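Local coordinates for protein cyclopenase asqI (Emericella nidulans, PDB 5YY3) that catalyses the zinc-dependent conversion of 4'-methoxycyclopenin into 4'-methoxyviridicatin, with release of methyl isocyanate, in aspoquinolone biosynthesis, at residues 138-141 against 142-145; 185-188 against 189-193; 428-431 against 432-436; 602-605 against 606-609; 608-611 against 612-615. One frame throughout, in Å; residues are numbered along the deposited sequence.

Interaction 1: residues 138-141 against 142-145; sequences PPPL and KNHP
Two successive i to i+3 hydrogen bonds, Asn143 N to Pro140 O (3.0 Å) and His144 N to Leu141 O (3.0 Å), wind the chain into a short 3-10 turn directly after the extended run of prolines 138-140. Both bonds are fairly straight, with N-H...O angles near 160°. On one flank of the turn the Asn143 amide comes back against the ring of Pro139, its ND2 standing 3.7 Å from Pro139 CB, while Asn143 CB rests 3.5 Å from Pro140 O. CG is anti to the carbonyl carbon (chi1 -72°), a setting that directs the amide back along the chain. His144 enters with CB 3.2 Å from Leu141 O, and its ring then leads off to accept from Phe146 N through ND1. Leu141 sends its branch the other way, onto Tyr187 and Asn183 of helix 180-193. Asp184 OD1 takes the Leu141 N-H, and Arg554 donates to the carbonyls of Pro138 and Pro139. Since prolines lack an N-H, the polyproline part can offer carbonyl oxygens only; the turn uses that of Pro140 within itself, whereas the two before it are satisfied by an arginine distant in sequence.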
loop_
_atom_site.group_PDB
_atom_site.type_symbol
_atom_site.label_atom_id
_atom_site.label_comp_id
_atom_site.label_asym_id
_atom_site.label_seq_id
_atom_site.Cartn_x
_atom_site.Cartn_y
_atom_site.Cartn_z
ATOM N N PRO A 138 28.810 22.327 26.150
ATOM C CA PRO A 138 27.913 22.986 25.197
ATOM C C PRO A 138 26.477 22.568 25.513
ATOM O O PRO A 138 26.268 21.445 25.972
ATOM C CB PRO A 138 28.382 22.471 23.832
ATOM C CG PRO A 138 29.365 21.370 24.124
ATOM C CD PRO A 138 29.885 21.570 25.492
ATOM N N PRO A 139 25.505 23.470 25.302
ATOM C CA PRO A 139 24.118 23.192 25.694
ATOM C C PRO A 139 23.521 21.991 24.969
ATOM O O PRO A 139 24.015 21.591 23.914
ATOM C CB PRO A 139 23.374 24.481 25.302
ATOM C CG PRO A 139 24.436 25.534 25.231
ATOM C CD PRO A 139 25.668 24.820 24.740
ATOM N N PRO A 140 22.471 21.406 25.547
ATOM C CA PRO A 140 21.636 20.440 24.831
ATOM C C PRO A 140 21.182 21.005 23.487
ATOM O O PRO A 140 20.969 22.204 23.397
ATOM C CB PRO A 140 20.446 20.244 25.779
ATOM C CG PRO A 140 21.030 20.464 27.143
ATOM C CD PRO A 140 22.103 21.519 26.971
ATOM N N LEU A 141 21.046 20.164 22.467
ATOM C CA LEU A 141 20.508 20.609 21.186
ATOM C C LEU A 141 19.154 21.275 21.384
ATOM O O LEU A 141 18.757 22.132 20.593
ATOM C CB LEU A 141 20.374 19.439 20.206
ATOM C CG LEU A 141 19.647 19.714 18.877
ATOM C CD1 LEU A 141 20.457 20.653 18.042
ATOM C CD2 LEU A 141 19.365 18.412 18.109
ATOM N N LYS A 142 18.458 20.890 22.456
ATOM C CA LYS A 142 17.135 21.418 22.723
ATOM C C LYS A 142 17.158 22.928 22.949
ATOM O O LYS A 142 16.154 23.598 22.754
ATOM C CB LYS A 142 16.498 20.736 23.929
ATOM C CG LYS A 142 14.972 20.894 23.869
ATOM C CD LYS A 142 14.279 20.974 25.229
ATOM C CE LYS A 142 12.818 21.472 25.093
ATOM N NZ LYS A 142 12.657 22.396 23.933
ATOM N N ASN A 143 18.298 23.468 23.363
ATOM C CA ASN A 143 18.397 24.903 23.593
ATOM C C ASN A 143 18.569 25.714 22.315
ATOM O O ASN A 143 18.447 26.936 22.352
ATOM C CB ASN A 143 19.555 25.231 24.551
ATOM C CG ASN A 143 19.271 24.826 25.986
ATOM O OD1 ASN A 143 18.297 24.126 26.268
ATOM N ND2 ASN A 143 20.110 25.298 26.908
ATOM N N HIS A 144 18.851 25.041 21.201
ATOM C CA HIS A 144 19.108 25.717 19.941
ATOM C C HIS A 144 17.892 26.547 19.547
ATOM O O HIS A 144 16.753 26.117 19.760
ATOM C CB HIS A 144 19.454 24.693 18.860
ATOM C CG HIS A 144 19.951 25.301 17.589
ATOM N ND1 HIS A 144 19.121 25.942 16.691
ATOM C CD2 HIS A 144 21.198 25.369 17.061
ATOM C CE1 HIS A 144 19.835 26.376 15.665
ATOM N NE2 HIS A 144 21.100 26.043 15.866
ATOM N N PRO A 145 18.131 27.755 19.004
ATOM C CA PRO A 145 17.063 28.670 18.572
ATOM C C PRO A 145 15.968 28.019 17.718
ATOM O O PRO A 145 14.822 28.461 17.780
ATOM C CB PRO A 145 17.820 29.720 17.748
ATOM C CG PRO A 145 19.162 29.782 18.379
ATOM C CD PRO A 145 19.466 28.375 18.872
#

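Interaction 2: residues 185-188 against 189-193; sequences SHYY and WHMVY
His186 and His190, one turn apart on helix 180-193, form the His-x-x-x-His pair of the zinc site, which His218 of helix 210-231 completes. In copper-binding relatives of this tyrosinase and hemocyanin family, histidines spaced in this way likewise hold metal. The imidazoles meet as an offset edge-to-face pair, planes at 88° and centroids 4.3 Å apart, with the edge of His190 directed toward the face of His186. His190 CD2 approaches to 3.3 Å of His186 NE2, above the ring and toward its rim. The two NE2 atoms stand only 3.0 Å apart, consistent with both converging on one zinc ion. Different first torsions make this convergence possible: CG of His186 is anti to its backbone N (chi1 174°), whereas that of His190 is anti to the carbonyl carbon.

Away from the metal, the same one-turn spacing brings two further pairs together. Met191 runs out extended and sets its CE over the face of Tyr187, 3.5 Å from the ring centroid, with SD farther above the same ring in a Met-aromatic contact. In the backbone of the same turn, Val192 N donates to Tyr188 O at 2.9 Å. The side chains of this pair make a CH-pi contact, in which Val192 CG2 sits over the Tyr188 ring near its rim, 3.4 Å from CE2.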
loop_
_atom_site.group_PDB
_atom_site.type_symbol
_atom_site.label_atom_id
_atom_site.label_comp_id
_atom_site.label_asym_id
_atom_site.label_seq_id
_atom_site.Cartn_x
_atom_site.Cartn_y
_atom_site.Cartn_z
ATOM N N SER A 185 23.154 13.700 19.688
ATOM C CA SER A 185 24.437 12.994 19.635
ATOM C C SER A 185 25.290 13.430 18.442
ATOM O O SER A 185 26.506 13.635 18.557
ATOM C CB SER A 185 24.212 11.482 19.580
ATOM O OG SER A 185 25.348 10.833 19.039
ATOM N N HIS A 186 24.646 13.537 17.286
ATOM C CA HIS A 186 25.306 13.912 16.049
ATOM C C HIS A 186 25.832 15.340 16.158
ATOM O O HIS A 186 26.892 15.680 15.632
ATOM C CB HIS A 186 24.320 13.779 14.890
ATOM C CG HIS A 186 24.833 14.278 13.575
ATOM N ND1 HIS A 186 25.629 13.516 12.749
ATOM C CD2 HIS A 186 24.630 15.454 12.929
ATOM C CE1 HIS A 186 25.897 14.198 11.652
ATOM N NE2 HIS A 186 25.302 15.375 11.734
ATOM N N TYR A 187 25.062 16.164 16.854
ATOM C CA TYR A 187 25.344 17.581 17.035
ATOM C C TYR A 187 26.604 17.772 17.871
ATOM O O TYR A 187 27.461 18.590 17.544
ATOM C CB TYR A 187 24.123 18.220 17.675
ATOM C CG TYR A 187 24.231 19.601 18.271
ATOM C CD1 TYR A 187 24.219 20.743 17.465
ATOM C CD2 TYR A 187 24.225 19.773 19.653
ATOM C CE1 TYR A 187 24.256 22.016 18.020
ATOM C CE2 TYR A 187 24.259 21.030 20.219
ATOM C CZ TYR A 187 24.268 22.149 19.398
ATOM O OH TYR A 187 24.308 23.400 19.971
ATOM N N TYR A 188 26.726 16.993 18.937
ATOM C CA TYR A 188 27.917 17.053 19.760
ATOM C C TYR A 188 29.099 16.405 19.038
ATOM O O TYR A 188 30.233 16.849 19.182
ATOM C CB TYR A 188 27.662 16.382 21.122
ATOM C CG TYR A 188 28.857 16.406 22.063
ATOM C CD1 TYR A 188 29.391 17.614 22.524
ATOM C CD2 TYR A 188 29.452 15.225 22.494
ATOM C CE1 TYR A 188 30.497 17.641 23.386
ATOM C CE2 TYR A 188 30.554 15.239 23.364
ATOM C CZ TYR A 188 31.069 16.447 23.805
ATOM O OH TYR A 188 32.156 16.449 24.661
ATOM N N TRP A 189 28.829 15.369 18.251
ATOM C CA TRP A 189 29.896 14.637 17.577
ATOM C C TRP A 189 30.747 15.567 16.729
ATOM O O TRP A 189 31.966 15.451 16.680
ATOM C CB TRP A 189 29.326 13.520 16.700
ATOM C CG TRP A 189 30.364 12.567 16.164
ATOM C CD1 TRP A 189 30.844 11.459 16.784
ATOM C CD2 TRP A 189 31.036 12.635 14.896
ATOM N NE1 TRP A 189 31.774 10.830 15.988
ATOM C CE2 TRP A 189 31.909 11.534 14.823
ATOM C CE3 TRP A 189 30.980 13.519 13.816
ATOM C CZ2 TRP A 189 32.725 11.295 13.722
ATOM C CZ3 TRP A 189 31.802 13.276 12.710
ATOM C CH2 TRP A 189 32.656 12.174 12.677
ATOM N N HIS A 190 30.092 16.498 16.056
ATOM C CA HIS A 190 30.801 17.395 15.169
ATOM C C HIS A 190 31.631 18.382 15.975
ATOM O O HIS A 190 32.732 18.748 15.558
ATOM C CB HIS A 190 29.817 18.085 14.230
ATOM C CG HIS A 190 29.335 17.186 13.133
ATOM N ND1 HIS A 190 30.199 16.445 12.354
ATOM C CD2 HIS A 190 28.089 16.872 12.715
ATOM C CE1 HIS A 190 29.507 15.731 11.486
ATOM N NE2 HIS A 190 28.226 15.970 11.684
ATOM N N MET A 191 31.135 18.784 17.146
ATOM C CA MET A 191 31.945 19.613 18.020
ATOM C C MET A 191 33.176 18.827 18.451
ATOM O O MET A 191 34.282 19.364 18.492
ATOM C CB MET A 191 31.158 20.083 19.234
ATOM C CG MET A 191 29.926 20.885 18.872
ATOM S SD MET A 191 29.037 21.340 20.357
ATOM C CE MET A 191 27.449 21.809 19.708
ATOM N N VAL A 192 32.985 17.550 18.766
ATOM C CA VAL A 192 34.105 16.702 19.147
ATOM C C VAL A 192 35.100 16.567 18.004
ATOM O O VAL A 192 36.300 16.792 18.176
ATOM C CB VAL A 192 33.639 15.309 19.579
ATOM C CG1 VAL A 192 34.821 14.322 19.592
ATOM C CG2 VAL A 192 33.008 15.387 20.946
ATOM N N TYR A 193 34.580 16.213 16.835
ATOM C CA TYR A 193 35.395 15.880 15.677
ATOM C C TYR A 193 36.215 17.075 15.161
ATOM O O TYR A 193 37.372 16.908 14.773
ATOM C CB TYR A 193 34.495 15.334 14.563
ATOM C CG TYR A 193 35.237 14.908 13.325
ATOM C CD1 TYR A 193 35.853 13.655 13.258
ATOM C CD2 TYR A 193 35.330 15.754 12.215
ATOM C CE1 TYR A 193 36.535 13.248 12.124
ATOM C CE2 TYR A 193 36.015 15.356 11.072
ATOM C CZ TYR A 193 36.619 14.103 11.032
ATOM O OH TYR A 193 37.315 13.702 9.902
#

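Interaction 3: residues 428-431 against 432-436; sequences VVRL and QDRSS
The guanidinium groups of Arg430 and Arg434 lie flat on one another, their centres 3.6 Å apart and their planes only 18° from parallel. Arg434 NE sits over the middle of the Arg430 group, and Arg430 NH2 in turn lies over the middle of Arg434, 3.3 Å from its CZ. The opposite face of Arg434 is covered toward the rim by the carbonyl oxygen of Gln432. At its edge, near the plane, is Leu431 O, which receives a weak, bent hydrogen bond from Arg434 NH1 (2.9 Å). Both arginine chains bend at chi3, to -93° in Arg430 and -91° in Arg434, and this turns the planar ends onto each other. Glu468 probably offsets the paired positive charge: it forms a salt bridge with Arg430 NE and a long, weak ion pair with Arg434 NH1. Farther along, Asp433 OD1 accepts from Ser435 N (3.0 Å), an Asx turn spanning Arg434, so that the stacked arginine sits in the middle of the turn. The contact lies at the protein surface, where strand 422-431 ends and the loop toward strand 443-449 starts. Strand 461-475 flanks it as an antiparallel neighbour, pairing through its backbone with Arg430 and Gln432 and bringing the glutamate beside the arginines.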
loop_
_atom_site.group_PDB
_atom_site.type_symbol
_atom_site.label_atom_id
_atom_site.label_comp_id
_atom_site.label_asym_id
_atom_site.label_seq_id
_atom_site.Cartn_x
_atom_site.Cartn_y
_atom_site.Cartn_z
ATOM N N VAL A 428 24.784 -15.700 23.711
ATOM C CA VAL A 428 23.363 -15.465 23.849
ATOM C C VAL A 428 23.043 -13.948 23.895
ATOM O O VAL A 428 23.780 -13.166 24.506
ATOM C CB VAL A 428 22.804 -16.167 25.121
ATOM C CG1 VAL A 428 21.324 -15.941 25.250
ATOM C CG2 VAL A 428 23.086 -17.672 25.086
ATOM N N VAL A 429 21.963 -13.538 23.231
ATOM C CA VAL A 429 21.374 -12.209 23.447
ATOM C C VAL A 429 19.987 -12.404 24.087
ATOM O O VAL A 429 19.167 -13.151 23.544
ATOM C CB VAL A 429 21.265 -11.396 22.111
ATOM C CG1 VAL A 429 20.800 -9.972 22.368
ATOM C CG2 VAL A 429 22.616 -11.382 21.383
ATOM N N ARG A 430 19.741 -11.775 25.241
ATOM C CA ARG A 430 18.518 -12.022 26.039
ATOM C C ARG A 430 17.934 -10.764 26.600
ATOM O O ARG A 430 18.654 -9.802 26.819
ATOM C CB ARG A 430 18.767 -12.869 27.298
ATOM C CG ARG A 430 19.880 -13.827 27.293
ATOM C CD ARG A 430 19.671 -14.836 28.420
ATOM N NE ARG A 430 20.320 -14.508 29.680
ATOM C CZ ARG A 430 20.496 -15.412 30.634
ATOM N NH1 ARG A 430 20.038 -16.642 30.438
ATOM N NH2 ARG A 430 21.112 -15.105 31.771
ATOM N N LEU A 431 16.663 -10.824 26.974
ATOM C CA LEU A 431 16.088 -9.817 27.854
ATOM C C LEU A 431 16.740 -9.902 29.233
ATOM O O LEU A 431 17.219 -10.961 29.654
ATOM C CB LEU A 431 14.578 -10.008 27.989
ATOM C CG LEU A 431 13.731 -9.792 26.736
ATOM C CD1 LEU A 431 12.316 -10.302 26.973
ATOM C CD2 LEU A 431 13.716 -8.306 26.385
ATOM N N GLN A 432 16.759 -8.782 29.938
ATOM C CA GLN A 432 17.230 -8.797 31.303
ATOM C C GLN A 432 16.143 -9.376 32.206
ATOM O O GLN A 432 16.428 -10.143 33.125
ATOM C CB GLN A 432 17.611 -7.400 31.753
ATOM C CG GLN A 432 18.920 -6.910 31.192
ATOM C CD GLN A 432 19.292 -5.586 31.798
ATOM O OE1 GLN A 432 19.176 -5.394 33.014
ATOM N NE2 GLN A 432 19.702 -4.644 30.958
ATOM N N ASP A 433 14.901 -8.990 31.937
ATOM C CA ASP A 433 13.752 -9.538 32.637
ATOM C C ASP A 433 13.322 -10.847 31.988
ATOM O O ASP A 433 12.750 -10.836 30.911
ATOM C CB ASP A 433 12.609 -8.534 32.632
ATOM C CG ASP A 433 11.337 -9.078 33.258
ATOM O OD1 ASP A 433 11.364 -10.161 33.888
ATOM O OD2 ASP A 433 10.297 -8.404 33.120
ATOM N N ARG A 434 13.603 -11.964 32.648
ATOM C CA ARG A 434 13.295 -13.289 32.108
ATOM C C ARG A 434 12.092 -13.949 32.799
ATOM O O ARG A 434 12.008 -15.184 32.875
ATOM C CB ARG A 434 14.519 -14.197 32.236
ATOM C CG ARG A 434 15.733 -13.691 31.488
ATOM C CD ARG A 434 16.936 -14.615 31.644
ATOM N NE ARG A 434 17.800 -14.279 32.781
ATOM C CZ ARG A 434 18.610 -13.216 32.825
ATOM N NH1 ARG A 434 18.634 -12.330 31.822
ATOM N NH2 ARG A 434 19.381 -13.015 33.895
ATOM N N SER A 435 11.170 -13.126 33.295
ATOM C CA SER A 435 10.068 -13.602 34.138
ATOM C C SER A 435 8.859 -14.088 33.341
ATOM O O SER A 435 8.156 -14.986 33.792
ATOM C CB SER A 435 9.633 -12.502 35.117
ATOM O OG SER A 435 8.672 -11.648 34.527
ATOM N N SER A 436 8.616 -13.493 32.171
ATOM C CA SER A 436 7.528 -13.911 31.284
ATOM C C SER A 436 7.431 -15.434 31.108
ATOM O O SER A 436 8.445 -16.128 31.034
ATOM C CB SER A 436 7.683 -13.259 29.914
ATOM O OG SER A 436 6.614 -13.642 29.066
#

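Interaction 4: residues 602-605 against 606-609; sequences MGYP and FNRA
The side chain of Asn607 folds back over the backbone of 602-604, with CB 3.4 Å from Met602 O and OD1 3.5 Å from Tyr604 CA. It closes off a type VI beta turn, Gly603-Tyr604-Pro605-Phe606, built around the cis peptide bond that precedes Pro605. The turn is tied by Phe606 N donating to Gly603 O at 2.9 Å, in the carbonyl plane and on a lone pair, though the N-H...O angle of 137° shows a somewhat bent bond. The cis link sets Pro605 against the preceding aromatic: its CB stands over the centre of the Tyr604 ring, 3.7 Å above the plane. On the following side the pyrrolidine runs alongside Phe606, Pro605 CD reaching 4.0 Å from Phe606 CD2. Gly603 opens the turn with a positive phi, a backbone shape that glycine adopts readily.

The segment is buried where the Ig-like region meets the rest of the chain: Arg608 touches helix 323-331, while Phe606 stacks on Trp507 and meets Phe576 and Phe494 edge-to-face, and Pro605 packs on strand 571-580. Asn607 adopts the crowded position, with CG between its backbone N and carbonyl carbon (chi1 60°), and this lays the amide across Tyr604, its plane 81° from that of the ring. Gln413 NE2 donates to Asn607 OD1. The other end of this buried amide is less well served: Asn607 ND2 comes no nearer than 3.6 Å to Met602 O and has no hydrogen-bond partner in the model.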
loop_
_atom_site.group_PDB
_atom_site.type_symbol
_atom_site.label_atom_id
_atom_site.label_comp_id
_atom_site.label_asym_id
_atom_site.label_seq_id
_atom_site.Cartn_x
_atom_site.Cartn_y
_atom_site.Cartn_z
ATOM N N MET A 602 38.746 0.986 14.183
ATOM C CA MET A 602 37.339 0.990 14.561
ATOM C C MET A 602 36.518 0.022 13.699
ATOM O O MET A 602 36.681 -0.060 12.488
ATOM C CB MET A 602 36.766 2.402 14.472
ATOM C CG MET A 602 37.249 3.364 15.575
ATOM S SD MET A 602 36.792 3.056 17.322
ATOM C CE MET A 602 35.273 2.075 17.267
ATOM N N GLY A 603 35.666 -0.756 14.344
ATOM C CA GLY A 603 34.829 -1.702 13.630
ATOM C C GLY A 603 35.479 -3.018 13.283
ATOM O O GLY A 603 34.885 -3.826 12.570
ATOM N N TYR A 604 36.689 -3.242 13.793
ATOM C CA TYR A 604 37.379 -4.523 13.624
ATOM C C TYR A 604 36.519 -5.663 14.144
ATOM O O TYR A 604 35.965 -5.566 15.239
ATOM C CB TYR A 604 38.716 -4.509 14.359
ATOM C CG TYR A 604 39.533 -5.765 14.169
ATOM C CD1 TYR A 604 40.376 -5.902 13.070
ATOM C CD2 TYR A 604 39.461 -6.814 15.082
ATOM C CE1 TYR A 604 41.127 -7.047 12.878
ATOM C CE2 TYR A 604 40.215 -7.974 14.894
ATOM C CZ TYR A 604 41.050 -8.076 13.787
ATOM O OH TYR A 604 41.817 -9.210 13.587
ATOM N N PRO A 605 36.449 -6.774 13.404
ATOM C CA PRO A 605 37.201 -7.139 12.197
ATOM C C PRO A 605 36.456 -6.908 10.883
ATOM O O PRO A 605 36.872 -7.410 9.836
ATOM C CB PRO A 605 37.439 -8.631 12.403
ATOM C CG PRO A 605 36.156 -9.090 13.068
ATOM C CD PRO A 605 35.674 -7.922 13.919
ATOM N N PHE A 606 35.362 -6.163 10.932
ATOM C CA PHE A 606 34.566 -5.960 9.729
ATOM C C PHE A 606 34.964 -4.721 8.937
ATOM O O PHE A 606 34.276 -4.356 8.001
ATOM C CB PHE A 606 33.081 -5.884 10.087
ATOM C CG PHE A 606 32.527 -7.189 10.599
ATOM C CD1 PHE A 606 32.336 -8.255 9.737
ATOM C CD2 PHE A 606 32.211 -7.347 11.942
ATOM C CE1 PHE A 606 31.825 -9.434 10.191
ATOM C CE2 PHE A 606 31.707 -8.534 12.407
ATOM C CZ PHE A 606 31.507 -9.577 11.530
ATOM N N ASN A 607 36.081 -4.096 9.305
ATOM C CA ASN A 607 36.497 -2.833 8.704
ATOM C C ASN A 607 37.410 -3.032 7.494
ATOM O O ASN A 607 37.654 -2.094 6.737
ATOM C CB ASN A 607 37.183 -1.957 9.747
ATOM C CG ASN A 607 38.413 -2.618 10.346
ATOM O OD1 ASN A 607 38.503 -3.847 10.400
ATOM N ND2 ASN A 607 39.367 -1.806 10.802
ATOM N N ARG A 608 37.892 -4.256 7.304
ATOM C CA ARG A 608 38.615 -4.632 6.079
ATOM C C ARG A 608 38.094 -5.967 5.594
ATOM O O ARG A 608 37.461 -6.682 6.358
ATOM C CB ARG A 608 40.125 -4.726 6.323
ATOM C CG ARG A 608 40.855 -3.446 6.069
ATOM C CD ARG A 608 42.178 -3.440 6.763
ATOM N NE ARG A 608 42.130 -2.518 7.889
ATOM C CZ ARG A 608 42.211 -1.200 7.760
ATOM N NH1 ARG A 608 42.372 -0.679 6.554
ATOM N NH2 ARG A 608 42.155 -0.411 8.833
ATOM N N ALA A 609 38.362 -6.322 4.343
ATOM C CA ALA A 609 37.935 -7.631 3.869
ATOM C C ALA A 609 38.745 -8.696 4.603
ATOM O O ALA A 609 39.813 -8.397 5.141
ATOM C CB ALA A 609 38.107 -7.760 2.365
#

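Interaction 5: residues 608-611 against 612-615; sequences RAWT and QLTE
Thr611 holds OG1 opposite its backbone N (chi1 -161°), and Glu615 has CG anti to its carbonyl carbon (chi1 -66°); together these bring the hydroxyl close to the carboxylate one helical turn on, the two side chains crossing at a slant. Thr611 OG1 and Glu615 OE2 are 3.1 Å apart, but the angle is too poor for a hydrogen bond. The backbone carries the tie between the two residues instead: Glu615 N donates to Thr611 O at 3.0 Å. At the start of this single-turn helix, 611-614, Trp610 occupies the N-cap position and its carbonyl oxygen accepts twice, from Thr614 N (3.0 Å, nearly straight at 170°) and from Leu613 N (3.0 Å). Thr614 OG1 lies near both Trp610 O and Thr611 O, with at most a weak bond to either. The Thr614 methyl CG2 meets Ala609 CB at 3.8 Å. The Gln612 chain bends at chi2 and places OE1 3.5 Å from Thr611 CG2. Its amide is engaged at both ends, NE2 giving to Asp414 OD1 and OE1 receiving from Ile415 N, while the indole of Trp610 donates to Pro605 O. The short helix is therefore secured chiefly by main-chain carbonyls within the turn and by glutamine and tryptophan bonds to adjoining loops, with the threonine-glutamate pair contributing proximity more than a defined bond.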
loop_
_atom_site.group_PDB
_atom_site.type_symbol
_atom_site.label_atom_id
_atom_site.label_comp_id
_atom_site.label_asym_id
_atom_site.label_seq_id
_atom_site.Cartn_x
_atom_site.Cartn_y
_atom_site.Cartn_z
ATOM N N ARG A 608 37.892 -4.256 7.304
ATOM C CA ARG A 608 38.615 -4.632 6.079
ATOM C C ARG A 608 38.094 -5.967 5.594
ATOM O O ARG A 608 37.461 -6.682 6.358
ATOM C CB ARG A 608 40.125 -4.726 6.323
ATOM C CG ARG A 608 40.855 -3.446 6.069
ATOM C CD ARG A 608 42.178 -3.440 6.763
ATOM N NE ARG A 608 42.130 -2.518 7.889
ATOM C CZ ARG A 608 42.211 -1.200 7.760
ATOM N NH1 ARG A 608 42.372 -0.679 6.554
ATOM N NH2 ARG A 608 42.155 -0.411 8.833
ATOM N N ALA A 609 38.362 -6.322 4.343
ATOM C CA ALA A 609 37.935 -7.631 3.869
ATOM C C ALA A 609 38.745 -8.696 4.603
ATOM O O ALA A 609 39.813 -8.397 5.141
ATOM C CB ALA A 609 38.107 -7.760 2.365
ATOM N N TRP A 610 38.243 -9.929 4.634
ATOM C CA TRP A 610 38.972 -11.014 5.287
ATOM C C TRP A 610 39.713 -11.823 4.257
ATOM O O TRP A 610 39.181 -12.186 3.207
ATOM C CB TRP A 610 38.048 -11.935 6.079
ATOM C CG TRP A 610 37.306 -11.259 7.163
ATOM C CD1 TRP A 610 37.490 -9.981 7.617
ATOM C CD2 TRP A 610 36.234 -11.814 7.935
ATOM N NE1 TRP A 610 36.594 -9.710 8.630
ATOM C CE2 TRP A 610 35.812 -10.820 8.839
ATOM C CE3 TRP A 610 35.592 -13.058 7.948
ATOM C CZ2 TRP A 610 34.779 -11.031 9.748
ATOM C CZ3 TRP A 610 34.571 -13.268 8.845
ATOM C CH2 TRP A 610 34.171 -12.261 9.737
ATOM N N THR A 611 40.960 -12.116 4.579
ATOM C CA THR A 611 41.846 -12.748 3.631
ATOM C C THR A 611 41.382 -14.199 3.403
ATOM O O THR A 611 41.550 -14.756 2.313
ATOM C CB THR A 611 43.297 -12.663 4.133
ATOM O OG1 THR A 611 44.185 -12.863 3.039
ATOM C CG2 THR A 611 43.567 -13.704 5.187
ATOM N N GLN A 612 40.748 -14.782 4.419
ATOM C CA GLN A 612 40.175 -16.123 4.310
ATOM C C GLN A 612 39.103 -16.210 3.212
ATOM O O GLN A 612 38.850 -17.282 2.662
ATOM C CB GLN A 612 39.580 -16.559 5.653
ATOM C CG GLN A 612 40.612 -17.001 6.719
ATOM C CD GLN A 612 41.390 -15.836 7.330
ATOM O OE1 GLN A 612 40.933 -14.692 7.321
ATOM N NE2 GLN A 612 42.559 -16.131 7.881
ATOM N N LEU A 613 38.478 -15.074 2.903
ATOM C CA LEU A 613 37.469 -15.010 1.848
ATOM C C LEU A 613 38.033 -14.490 0.517
ATOM O O LEU A 613 37.733 -15.054 -0.537
ATOM C CB LEU A 613 36.304 -14.141 2.292
ATOM C CG LEU A 613 35.547 -14.616 3.532
ATOM C CD1 LEU A 613 34.405 -13.664 3.837
ATOM C CD2 LEU A 613 35.027 -16.009 3.304
ATOM N N THR A 614 38.854 -13.437 0.550
ATOM C CA THR A 614 39.419 -12.909 -0.692
ATOM C C THR A 614 40.338 -13.920 -1.374
ATOM O O THR A 614 40.494 -13.884 -2.600
ATOM C CB THR A 614 40.204 -11.606 -0.473
ATOM O OG1 THR A 614 41.232 -11.826 0.496
ATOM C CG2 THR A 614 39.273 -10.499 0.022
ATOM N N GLU A 615 40.923 -14.833 -0.598
ATOM C CA GLU A 615 41.825 -15.835 -1.166
ATOM C C GLU A 615 41.160 -17.210 -1.312
ATOM O O GLU A 615 41.779 -18.157 -1.788
ATOM C CB GLU A 615 43.106 -15.947 -0.317
ATOM C CG GLU A 615 43.974 -14.676 -0.346
ATOM C CD GLU A 615 45.151 -14.718 0.633
ATOM O OE1 GLU A 615 45.267 -15.712 1.398
ATOM O OE2 GLU A 615 45.947 -13.745 0.639
#

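In the fold
Interaction 2 holds two of the three zinc ligands, and interaction 1 packs directly against its helix: Pro138 CB lies 3.7 Å from Met191 SD, and the Leu141 side chain is about 8 Å from that of His186. The third ligand, His218, has the Trp189 side chain about 4 Å away. Interactions 4 and 5 are continuous, sharing Arg608 and Ala609, and a probable hydrogen bond of 2.6 Å joins Pro605 O to Trp610 NE1. Of these two, interaction 4 comes nearer the metal site, the Met602 side chain lying about 11 Å from that of His218. Interaction 3 is remote, its centre about 34 Å from that of interaction 2.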